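Local atomic coordinates of uncharacterized protein (Plasmodium falciparum, PDB entry 1ZSO), a protein that is of unknown function but belongs to a family of CXXC-motif proteins thought to bind zinc. Residues Tyr32-Asn37 against Ile50-Thr55; Gly65-Met70 against Thr81-Asn86; Lys131-Val136 against Trp143-Glu148. All coordinates share one frame; numbering follows the deposited sequence.

Contact 1. Residues Tyr32-Asn37 against Ile50-Thr55; sequences YLWIFN and IQFRKT
Trp34-Asn37 runs antiparallel to Ile50-Phe52, the two short strand axes coming within 4.8 Å with directions 156° apart. Trp34 with Phe52 and Phe36 with Ile50 are hydrogen-bonded pairs, four backbone bonds in all, the shortest from Trp34 N to Phe52 O at 2.8 Å. In the non-hydrogen-bonded pair between them, Ile35 with Gln51, the Gln51 CA also approaches Trp34 O, at 3.1 Å.

Trp34, Phe36, Ile50 and Phe52 share one face of this ladder. Phe52 CG sits between its own backbone N and carbonyl carbon (chi1 70°), and Trp34 CB lies over one face of the Phe52 ring, 3.9 Å from its centroid. The indole plane is only 27° from the phenyl plane, yet the two rings are slid apart and barely overlap. Phe36 turns its edge to Phe52, with CD2 3.9 Å from Phe52 CE2, while its CB rests 4.0 Å from Ile50 CG1. Tyr32 covers the indole, its CD2 standing 3.5 Å above the Trp34 ring plane near the centre.

Gln51 is on the other face with Ile35 and lies by Leu33, and its NE2 reaches Lys72 O of the second subunit. Arg53 CG passes 3.3 Å from Tyr32 O, and its guanidinium goes on to a salt bridge with Asp56. The ladder is part of the beta hairpin 34-40/46-52. Its aromatic face packs on strands 80-85 and 102-110, where Phe107 meets both Trp34 and Phe36 edge-to-face, and strand 112-117 continues the sheet beyond 34-40.

Contact 2. Residues Gly65-Met70 against Thr81-Asn86; sequences GTANFM and TINFVN
Asn68 holds CG anti to its carbonyl carbon (chi1 -69°), on a CB that already points at residues 81-86, and from there OD1 takes the backbone N-H of Phe84 at 3.0 Å. Asn83 answers from the facing segment. Its amide stands 82° from that of Asn68, and its ND2 donates to Thr66 O at 2.9 Å. This second bond is nearly straight, 167° at the hydrogen, lies in the Asn83 amide plane and falls on a lone pair of the carbonyl. The other end of the same amide is used as well: a water donates to Asn83 OD1 at 2.6 Å and also bonds Thr66 OG1, so two routes tie Asn83 to Thr66.

Where the backbones pair, the antiparallel ladder of hairpin 69-71/80-85 carries a classic beta bulge. Asn68 and Phe69 sit opposite the single residue Ile82, whose O receives two N-H groups, that of Asn68 at 3.1 Å and that of Phe69 at 3.2 Å. Ile82 N returns a bond to Phe69 O at 2.8 Å. The bulge lies just where strand 66-67, paired to 58-59, gives way to strand 69-71, and Asn68 ND2 is held by Asp56 O.

Phe69 and Ile82 lie together on one face of the pair. Phe69 CG is anti to its backbone N, and the ring carries CD2 to 3.8 Å from Ile82 CD1; both side chains then meet Ile50 of strand 46-52. The other face carries Thr81 and Met70, a selenomethionine. These two side chains lie side by side and point the same way, Met70 CG 3.6 Å from Thr81 CG2; the methyl of Ala67 also touches Thr81, and Met70 packs in addition on Leu58 and Pro61.

Contact 3. Residues Lys131-Val136 against Trp143-Glu148; sequences KLYYDV and WCDYNE
Tyr133 OH and Asn147 ND2 are both hydrogen-bonded to one oxygen, Asp127 OD2, and this shared partner fixes the end of the tyrosine against the asparagine. The phenol OH lies 3.7 Å from Asn147 CB, with the two side chains crossing at about a right angle. Asp127 uses its other oxygen on Lys131 N, so a single carboxylate ties both segments.

No hydrogen bond passes directly between 131-136 and 143-148; aromatic packing carries the rest. Tyr133 CG stands anti to its carbonyl carbon (chi1 -52°), and the ring beyond it is sandwiched. Lys131 folds back over one face, its CD 3.3 Å above the ring plane and toward the rim. Trp143 presents an edge to the opposite face, an offset edge-to-face pair with planes at 72° and the tyrosine and six-membered indole centroids 5.5 Å apart. Trp143 CZ2 comes down beside the root of the ring, 3.7 Å from Tyr133 CB. Val136 lies over one face of the indole: its CG1 sits 3.5 Å from the centroid of the five-membered ring, almost straight over it, a CH-pi contact on the face turned away from Asp145 N. The other methyl, CG2, lies against CZ2 and CE2, on the six-membered ring.

Asp145 closes the edge of the tyrosine, OD1 lying 3.5 Å from Tyr133 CD2 near the ring plane, while its OD2 turns back through the anti lone pair to take Tyr146 N at 2.9 Å.

The two strands cross at 136° and do not pair with each other. Strand 132-136 ends a four-stranded sheet beside 123-127, and 143-147 is one of the two outermost strands of the six-stranded sheet, beside 152-163; Tyr133 and Trp143 bridge the two sheets.

In the fold
Contacts 1 and 2 are joined, their centres 11 Å apart. Ile50 CG2 packs 3.6 Å from Phe69 CZ, Lys54 CE reaches Phe84 CE2 at 3.4 Å, and Asn68 ND2 makes a weak hydrogen bond to Lys54 O, so hairpin 34-40/46-52 lies against one edge of the six-stranded sheet, at strands 69-71 and 80-85. Contact 3 stands apart: its centre is about 23 Å from that of contact 1, with nearest atoms about 7 Å apart, and about 31 Å from that of contact 2. Contacts 2 and 3 nevertheless reach the same sheet, at its two outermost strands, 69-71 and 143-147, on opposite sides of the chain's centre.

Contact 1. Residues Tyr32-Asn37 against Ile50-Thr55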
loop_
_atom_site.group_PDB
_atom_site.type_symbol
_atom_site.label_atom_id
_atom_site.label_comp_id
_atom_site.label_asym_id
_atom_site.label_seq_id
_atom_site.Cartn_x
_atom_site.Cartn_y
_atom_site.Cartn_z
ATOM N N TYR B 32 -0.059 -0.365 14.795
ATOM C CA TYR B 32 -1.146 0.545 14.603
ATOM C C TYR B 32 -1.439 0.740 13.102
ATOM O O TYR B 32 -0.535 0.962 12.254
ATOM C CB TYR B 32 -0.905 1.903 15.310
ATOM C CG TYR B 32 -2.108 2.799 15.186
ATOM C CD1 TYR B 32 -3.201 2.627 15.996
ATOM C CD2 TYR B 32 -2.196 3.736 14.162
ATOM C CE1 TYR B 32 -4.339 3.419 15.835
ATOM C CE2 TYR B 32 -3.307 4.504 13.990
ATOM C CZ TYR B 32 -4.385 4.357 14.848
ATOM O OH TYR B 32 -5.520 5.123 14.658
ATOM N N LEU B 33 -2.729 0.657 12.785
ATOM C CA LEU B 33 -3.189 0.812 11.406
ATOM C C LEU B 33 -3.563 2.243 11.086
ATOM O O LEU B 33 -4.647 2.696 11.495
ATOM C CB LEU B 33 -4.387 -0.086 11.119
ATOM C CG LEU B 33 -4.631 -0.127 9.624
ATOM C CD1 LEU B 33 -3.391 -0.698 8.969
ATOM C CD2 LEU B 33 -5.845 -0.961 9.270
ATOM N N TRP B 34 -2.696 2.959 10.356
ATOM C CA TRP B 34 -3.040 4.349 9.932
ATOM C C TRP B 34 -3.981 4.298 8.739
ATOM O O TRP B 34 -3.777 3.490 7.798
ATOM C CB TRP B 34 -1.796 5.168 9.582
ATOM C CG TRP B 34 -0.913 5.314 10.715
ATOM C CD1 TRP B 34 0.170 4.572 11.002
ATOM C CD2 TRP B 34 -1.066 6.239 11.794
ATOM N NE1 TRP B 34 0.746 4.996 12.167
ATOM C CE2 TRP B 34 -0.004 6.020 12.680
ATOM C CE3 TRP B 34 -1.967 7.265 12.067
ATOM C CZ2 TRP B 34 0.150 6.753 13.848
ATOM C CZ3 TRP B 34 -1.825 7.974 13.228
ATOM C CH2 TRP B 34 -0.764 7.731 14.093
ATOM N N ILE B 35 -5.030 5.121 8.821
ATOM C CA ILE B 35 -6.139 5.169 7.847
ATOM C C ILE B 35 -6.419 6.637 7.498
ATOM O O ILE B 35 -6.537 7.529 8.363
ATOM C CB ILE B 35 -7.371 4.461 8.392
ATOM C CG1 ILE B 35 -6.986 3.046 8.844
ATOM C CG2 ILE B 35 -8.480 4.368 7.331
ATOM C CD1 ILE B 35 -8.002 2.375 9.674
ATOM N N PHE B 36 -6.455 6.926 6.222
ATOM C CA PHE B 36 -6.639 8.315 5.795
ATOM C C PHE B 36 -7.454 8.325 4.549
ATOM O O PHE B 36 -7.441 7.355 3.770
ATOM C CB PHE B 36 -5.295 8.973 5.483
ATOM C CG PHE B 36 -4.464 9.273 6.706
ATOM C CD1 PHE B 36 -4.747 10.366 7.482
ATOM C CD2 PHE B 36 -3.402 8.462 7.056
ATOM C CE1 PHE B 36 -3.991 10.646 8.634
ATOM C CE2 PHE B 36 -2.648 8.724 8.182
ATOM C CZ PHE B 36 -2.940 9.827 8.971
ATOM N N ASN B 37 -8.168 9.429 4.370
ATOM C CA ASN B 37 -8.506 9.855 3.054
ATOM C C ASN B 37 -7.461 10.865 2.571
ATOM O O ASN B 37 -7.117 11.828 3.263
ATOM C CB ASN B 37 -9.862 10.521 3.002
ATOM C CG ASN B 37 -11.014 9.610 3.353
ATOM O OD1 ASN B 37 -10.961 8.383 3.268
ATOM N ND2 ASN B 37 -12.117 10.250 3.711
ATOM N N ILE B 50 -6.980 4.713 2.680
ATOM C CA ILE B 50 -5.726 4.074 2.481
ATOM C C ILE B 50 -5.342 3.598 3.841
ATOM O O ILE B 50 -5.748 4.197 4.870
ATOM C CB ILE B 50 -4.629 4.986 1.920
ATOM C CG1 ILE B 50 -4.288 6.117 2.897
ATOM C CG2 ILE B 50 -5.044 5.516 0.590
ATOM C CD1 ILE B 50 -2.968 6.655 2.689
ATOM N N GLN B 51 -4.565 2.526 3.855
ATOM C CA GLN B 51 -4.156 1.908 5.112
ATOM C C GLN B 51 -2.642 1.609 5.114
ATOM O O GLN B 51 -2.047 1.095 4.145
ATOM C CB GLN B 51 -4.949 0.614 5.373
ATOM C CG GLN B 51 -6.456 0.688 5.193
ATOM C CD GLN B 51 -7.106 -0.669 5.322
ATOM O OE1 GLN B 51 -6.467 -1.676 5.111
ATOM N NE2 GLN B 51 -8.375 -0.702 5.692
ATOM N N PHE B 52 -2.006 1.888 6.214
ATOM C CA PHE B 52 -0.577 1.531 6.291
ATOM C C PHE B 52 -0.116 1.511 7.713
ATOM O O PHE B 52 -0.767 2.083 8.563
ATOM C CB PHE B 52 0.305 2.479 5.438
ATOM C CG PHE B 52 0.415 3.874 5.987
ATOM C CD1 PHE B 52 1.411 4.197 6.891
ATOM C CD2 PHE B 52 -0.455 4.855 5.573
ATOM C CE1 PHE B 52 1.504 5.437 7.404
ATOM C CE2 PHE B 52 -0.390 6.106 6.088
ATOM C CZ PHE B 52 0.594 6.416 6.986
ATOM N N ARG B 53 1.019 0.856 7.949
ATOM C CA ARG B 53 1.739 0.865 9.246
ATOM C C ARG B 53 3.105 1.521 9.132
ATOM O O ARG B 53 3.732 1.454 8.085
ATOM C CB ARG B 53 1.961 -0.554 9.745
ATOM C CG ARG B 53 0.679 -1.247 10.199
ATOM C CD ARG B 53 0.633 -2.662 9.674
ATOM N NE ARG B 53 0.798 -2.653 8.207
ATOM C CZ ARG B 53 -0.205 -2.527 7.332
ATOM N NH1 ARG B 53 -1.462 -2.448 7.771
ATOM N NH2 ARG B 53 0.052 -2.492 6.020
ATOM N N LYS B 54 3.599 2.077 10.242
ATOM C CA LYS B 54 4.879 2.806 10.246
ATOM C C LYS B 54 6.074 1.864 9.962
ATOM O O LYS B 54 7.191 2.307 9.790
ATOM C CB LYS B 54 5.073 3.532 11.604
ATOM C CG LYS B 54 5.699 2.630 12.680
ATOM C CD LYS B 54 5.249 2.982 14.063
ATOM C CE LYS B 54 6.189 3.905 14.766
ATOM N NZ LYS B 54 5.538 4.431 16.044
ATOM N N THR B 55 5.831 0.554 9.954
ATOM C CA THR B 55 6.883 -0.432 9.760
ATOM C C THR B 55 6.935 -0.882 8.316
ATOM O O THR B 55 7.879 -1.581 7.939
ATOM C CB THR B 55 6.636 -1.706 10.617
ATOM O OG1 THR B 55 5.332 -2.164 10.355
ATOM C CG2 THR B 55 6.754 -1.418 12.142
#

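Contact 2. Residues Gly65-Met70 against Thr81-Asn86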
loop_
_atom_site.group_PDB
_atom_site.type_symbol
_atom_site.label_atom_id
_atom_site.label_comp_id
_atom_site.label_asym_id
_atom_site.label_seq_id
_atom_site.Cartn_x
_atom_site.Cartn_y
_atom_site.Cartn_z
ATOM N N GLY B 65 15.718 6.068 -0.936
ATOM C CA GLY B 65 14.807 6.067 0.202
ATOM C C GLY B 65 13.632 5.107 0.087
ATOM O O GLY B 65 13.387 4.483 -0.960
ATOM N N THR B 66 12.922 4.985 1.199
ATOM C CA THR B 66 11.782 4.085 1.309
ATOM C C THR B 66 10.569 4.866 1.808
ATOM O O THR B 66 10.733 5.940 2.318
ATOM C CB THR B 66 12.105 2.946 2.282
ATOM O OG1 THR B 66 12.318 3.492 3.595
ATOM C CG2 THR B 66 13.350 2.203 1.837
ATOM N N ALA B 67 9.362 4.305 1.663
ATOM C CA ALA B 67 8.137 4.912 2.168
ATOM C C ALA B 67 7.244 3.861 2.822
ATOM O O ALA B 67 7.376 2.662 2.566
ATOM C CB ALA B 67 7.368 5.609 1.069
ATOM N N ASN B 68 6.346 4.342 3.677
ATOM C CA ASN B 68 5.353 3.519 4.365
ATOM C C ASN B 68 4.103 3.363 3.492
ATOM O O ASN B 68 3.403 2.349 3.571
ATOM C CB ASN B 68 4.893 4.188 5.669
ATOM C CG ASN B 68 5.946 4.225 6.712
ATOM O OD1 ASN B 68 5.961 5.145 7.518
ATOM N ND2 ASN B 68 6.827 3.226 6.737
ATOM N N PHE B 69 3.843 4.402 2.690
ATOM C CA PHE B 69 2.784 4.401 1.682
ATOM C C PHE B 69 3.214 5.120 0.411
ATOM O O PHE B 69 3.847 6.177 0.466
ATOM C CB PHE B 69 1.495 5.072 2.197
ATOM C CG PHE B 69 0.351 5.004 1.215
ATOM C CD1 PHE B 69 -0.440 3.871 1.128
ATOM C CD2 PHE B 69 0.096 6.048 0.338
ATOM C CE1 PHE B 69 -1.526 3.795 0.171
ATOM C CE2 PHE B 69 -0.948 5.972 -0.573
ATOM C CZ PHE B 69 -1.761 4.819 -0.659
HETATM N N MSE B 70 2.807 4.549 -0.720
HETATM C CA MSE B 70 3.052 5.135 -2.031
HETATM C C MSE B 70 1.856 5.014 -3.002
HETATM O O MSE B 70 1.054 4.085 -2.933
HETATM C CB MSE B 70 4.212 4.435 -2.726
HETATM C CG MSE B 70 5.593 4.882 -2.361
HETATM SE SE MSE B 70 6.776 4.291 -3.896
HETATM C CE MSE B 70 7.016 2.464 -3.376
ATOM N N THR B 81 4.334 9.762 -1.926
ATOM C CA THR B 81 4.703 8.983 -0.753
ATOM C C THR B 81 4.223 9.618 0.575
ATOM O O THR B 81 4.059 10.835 0.681
ATOM C CB THR B 81 6.231 8.862 -0.656
ATOM O OG1 THR B 81 6.796 10.172 -0.516
ATOM C CG2 THR B 81 6.800 8.224 -1.890
ATOM N N ILE B 82 3.987 8.750 1.553
ATOM C CA ILE B 82 3.868 9.138 2.970
ATOM C C ILE B 82 4.869 8.355 3.810
ATOM O O ILE B 82 5.031 7.157 3.654
ATOM C CB ILE B 82 2.505 8.792 3.564
ATOM C CG1 ILE B 82 1.384 9.350 2.711
ATOM C CG2 ILE B 82 2.439 9.350 4.983
ATOM C CD1 ILE B 82 0.041 8.765 3.037
ATOM N N ASN B 83 5.542 9.044 4.690
ATOM C CA ASN B 83 6.388 8.421 5.718
ATOM C C ASN B 83 5.980 8.976 7.080
ATOM O O ASN B 83 5.933 10.203 7.244
ATOM C CB ASN B 83 7.860 8.759 5.518
ATOM C CG ASN B 83 8.630 7.682 4.788
ATOM O OD1 ASN B 83 8.588 6.502 5.141
ATOM N ND2 ASN B 83 9.393 8.100 3.796
ATOM N N PHE B 84 5.685 8.071 8.017
ATOM C CA PHE B 84 5.627 8.375 9.438
ATOM C C PHE B 84 6.989 8.856 9.897
ATOM O O PHE B 84 8.025 8.289 9.522
ATOM C CB PHE B 84 5.237 7.100 10.238
ATOM C CG PHE B 84 5.273 7.279 11.748
ATOM C CD1 PHE B 84 4.168 7.690 12.425
ATOM C CD2 PHE B 84 6.416 7.001 12.470
ATOM C CE1 PHE B 84 4.200 7.854 13.774
ATOM C CE2 PHE B 84 6.468 7.171 13.801
ATOM C CZ PHE B 84 5.366 7.598 14.478
ATOM N N VAL B 85 6.986 9.909 10.711
ATOM C CA VAL B 85 8.186 10.507 11.191
ATOM C C VAL B 85 8.337 10.129 12.649
ATOM O O VAL B 85 7.475 10.447 13.469
ATOM C CB VAL B 85 8.148 12.051 11.071
ATOM C CG1 VAL B 85 9.409 12.653 11.694
ATOM C CG2 VAL B 85 8.031 12.500 9.639
ATOM N N ASN B 86 9.434 9.456 12.978
ATOM C CA ASN B 86 9.699 9.087 14.369
ATOM C C ASN B 86 10.081 10.346 15.155
ATOM O O ASN B 86 11.098 10.960 14.884
ATOM C CB ASN B 86 10.804 8.023 14.451
ATOM C CG ASN B 86 10.483 6.758 13.607
ATOM O OD1 ASN B 86 10.902 6.641 12.441
ATOM N ND2 ASN B 86 9.722 5.828 14.190
HETATM O O HOH W 1 10.267 4.585 5.247
#

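Contact 3. Residues Lys131-Val136 against Trp143-Glu148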
loop_
_atom_site.group_PDB
_atom_site.type_symbol
_atom_site.label_atom_id
_atom_site.label_comp_id
_atom_site.label_asym_id
_atom_site.label_seq_id
_atom_site.Cartn_x
_atom_site.Cartn_y
_atom_site.Cartn_z
ATOM N N LYS B 131 -3.024 -1.104 34.636
ATOM C CA LYS B 131 -3.392 -2.243 33.797
ATOM C C LYS B 131 -3.695 -1.773 32.390
ATOM O O LYS B 131 -4.126 -0.637 32.173
ATOM C CB LYS B 131 -4.544 -3.053 34.397
ATOM C CG LYS B 131 -5.905 -2.715 33.916
ATOM C CD LYS B 131 -6.438 -3.787 33.010
ATOM C CE LYS B 131 -7.384 -4.736 33.743
ATOM N NZ LYS B 131 -8.613 -4.946 32.884
ATOM N N LEU B 132 -3.429 -2.655 31.437
ATOM C CA LEU B 132 -3.388 -2.289 30.037
ATOM C C LEU B 132 -4.593 -2.847 29.317
ATOM O O LEU B 132 -5.044 -3.953 29.603
ATOM C CB LEU B 132 -2.116 -2.841 29.406
ATOM C CG LEU B 132 -0.803 -2.299 29.983
ATOM C CD1 LEU B 132 0.330 -3.170 29.558
ATOM C CD2 LEU B 132 -0.568 -0.897 29.511
ATOM N N TYR B 133 -5.130 -2.072 28.388
ATOM C CA TYR B 133 -6.260 -2.524 27.604
ATOM C C TYR B 133 -5.825 -2.480 26.158
ATOM O O TYR B 133 -5.216 -1.495 25.701
ATOM C CB TYR B 133 -7.484 -1.640 27.854
ATOM C CG TYR B 133 -7.809 -1.481 29.324
ATOM C CD1 TYR B 133 -7.013 -0.701 30.159
ATOM C CD2 TYR B 133 -8.888 -2.143 29.883
ATOM C CE1 TYR B 133 -7.299 -0.568 31.501
ATOM C CE2 TYR B 133 -9.177 -2.030 31.215
ATOM C CZ TYR B 133 -8.388 -1.234 32.019
ATOM O OH TYR B 133 -8.717 -1.128 33.344
ATOM N N TYR B 134 -6.106 -3.574 25.459
ATOM C CA TYR B 134 -5.753 -3.721 24.066
ATOM C C TYR B 134 -6.970 -3.628 23.150
ATOM O O TYR B 134 -8.142 -3.622 23.603
ATOM C CB TYR B 134 -5.034 -5.047 23.866
ATOM C CG TYR B 134 -3.707 -5.041 24.591
ATOM C CD1 TYR B 134 -2.563 -4.554 23.963
ATOM C CD2 TYR B 134 -3.607 -5.449 25.922
ATOM C CE1 TYR B 134 -1.357 -4.505 24.634
ATOM C CE2 TYR B 134 -2.413 -5.387 26.588
ATOM C CZ TYR B 134 -1.298 -4.909 25.940
ATOM O OH TYR B 134 -0.081 -4.840 26.574
ATOM N N ASP B 135 -6.687 -3.542 21.854
ATOM C CA ASP B 135 -7.756 -3.503 20.876
ATOM C C ASP B 135 -8.766 -2.433 21.301
ATOM O O ASP B 135 -9.972 -2.638 21.217
ATOM C CB ASP B 135 -8.426 -4.879 20.808
ATOM C CG ASP B 135 -7.521 -5.951 20.176
ATOM O OD1 ASP B 135 -7.228 -5.827 18.956
ATOM O OD2 ASP B 135 -7.131 -6.921 20.888
ATOM N N VAL B 136 -8.256 -1.314 21.796
ATOM C CA VAL B 136 -9.097 -0.189 22.209
ATOM C C VAL B 136 -9.626 0.479 20.956
ATOM O O VAL B 136 -8.866 0.902 20.082
ATOM C CB VAL B 136 -8.332 0.800 23.105
ATOM C CG1 VAL B 136 -9.126 2.061 23.342
ATOM C CG2 VAL B 136 -7.967 0.132 24.437
ATOM N N TRP B 143 -14.610 5.342 24.284
ATOM C CA TRP B 143 -14.297 4.008 24.756
ATOM C C TRP B 143 -14.253 3.994 26.250
ATOM O O TRP B 143 -13.765 4.923 26.857
ATOM C CB TRP B 143 -12.962 3.551 24.175
ATOM C CG TRP B 143 -12.411 2.341 24.815
ATOM C CD1 TRP B 143 -12.598 1.048 24.425
ATOM C CD2 TRP B 143 -11.560 2.293 25.978
ATOM N NE1 TRP B 143 -11.933 0.206 25.271
ATOM C CE2 TRP B 143 -11.283 0.938 26.230
ATOM C CE3 TRP B 143 -11.014 3.259 26.811
ATOM C CZ2 TRP B 143 -10.484 0.522 27.279
ATOM C CZ3 TRP B 143 -10.231 2.846 27.886
ATOM C CH2 TRP B 143 -9.975 1.484 28.110
ATOM N N CYS B 144 -14.776 2.920 26.837
ATOM C CA CYS B 144 -14.608 2.687 28.252
ATOM C C CYS B 144 -14.468 1.210 28.586
ATOM O O CYS B 144 -14.783 0.343 27.783
ATOM C CB CYS B 144 -15.752 3.305 29.048
ATOM S SG CYS B 144 -17.339 2.570 28.712
ATOM N N ASP B 145 -13.946 0.965 29.774
ATOM C CA ASP B 145 -13.829 -0.358 30.332
ATOM C C ASP B 145 -13.937 -0.158 31.844
ATOM O O ASP B 145 -14.102 0.970 32.326
ATOM C CB ASP B 145 -12.493 -1.029 29.937
ATOM C CG ASP B 145 -12.619 -2.567 29.751
ATOM O OD1 ASP B 145 -12.056 -3.101 28.768
ATOM O OD2 ASP B 145 -13.282 -3.244 30.573
ATOM N N TYR B 146 -13.839 -1.261 32.586
ATOM C CA TYR B 146 -14.009 -1.259 34.029
ATOM C C TYR B 146 -12.841 -2.031 34.580
ATOM O O TYR B 146 -12.551 -3.131 34.126
ATOM C CB TYR B 146 -15.328 -1.948 34.397
ATOM C CG TYR B 146 -15.810 -1.756 35.818
ATOM C CD1 TYR B 146 -15.838 -2.816 36.694
ATOM C CD2 TYR B 146 -16.261 -0.512 36.279
ATOM C CE1 TYR B 146 -16.289 -2.660 38.017
ATOM C CE2 TYR B 146 -16.724 -0.340 37.606
ATOM C CZ TYR B 146 -16.736 -1.423 38.467
ATOM O OH TYR B 146 -17.174 -1.306 39.784
ATOM N N ASN B 147 -12.140 -1.435 35.531
ATOM C CA ASN B 147 -11.120 -2.161 36.273
ATOM C C ASN B 147 -11.804 -2.927 37.409
ATOM O O ASN B 147 -12.197 -2.341 38.426
ATOM C CB ASN B 147 -10.043 -1.211 36.812
ATOM C CG ASN B 147 -8.819 -1.943 37.304
ATOM O OD1 ASN B 147 -8.910 -2.918 38.059
ATOM N ND2 ASN B 147 -7.658 -1.469 36.892
ATOM N N GLU B 148 -11.953 -4.239 37.213
ATOM C CA GLU B 148 -12.596 -5.097 38.199
ATOM C C GLU B 148 -11.757 -5.165 39.472
ATOM O O GLU B 148 -12.300 -5.259 40.575
ATOM C CB GLU B 148 -12.764 -6.524 37.662
ATOM C CG GLU B 148 -13.413 -6.664 36.286
ATOM C CD GLU B 148 -14.940 -6.628 36.299
ATOM O OE1 GLU B 148 -15.585 -7.221 37.198
ATOM O OE2 GLU B 148 -15.495 -6.014 35.366
#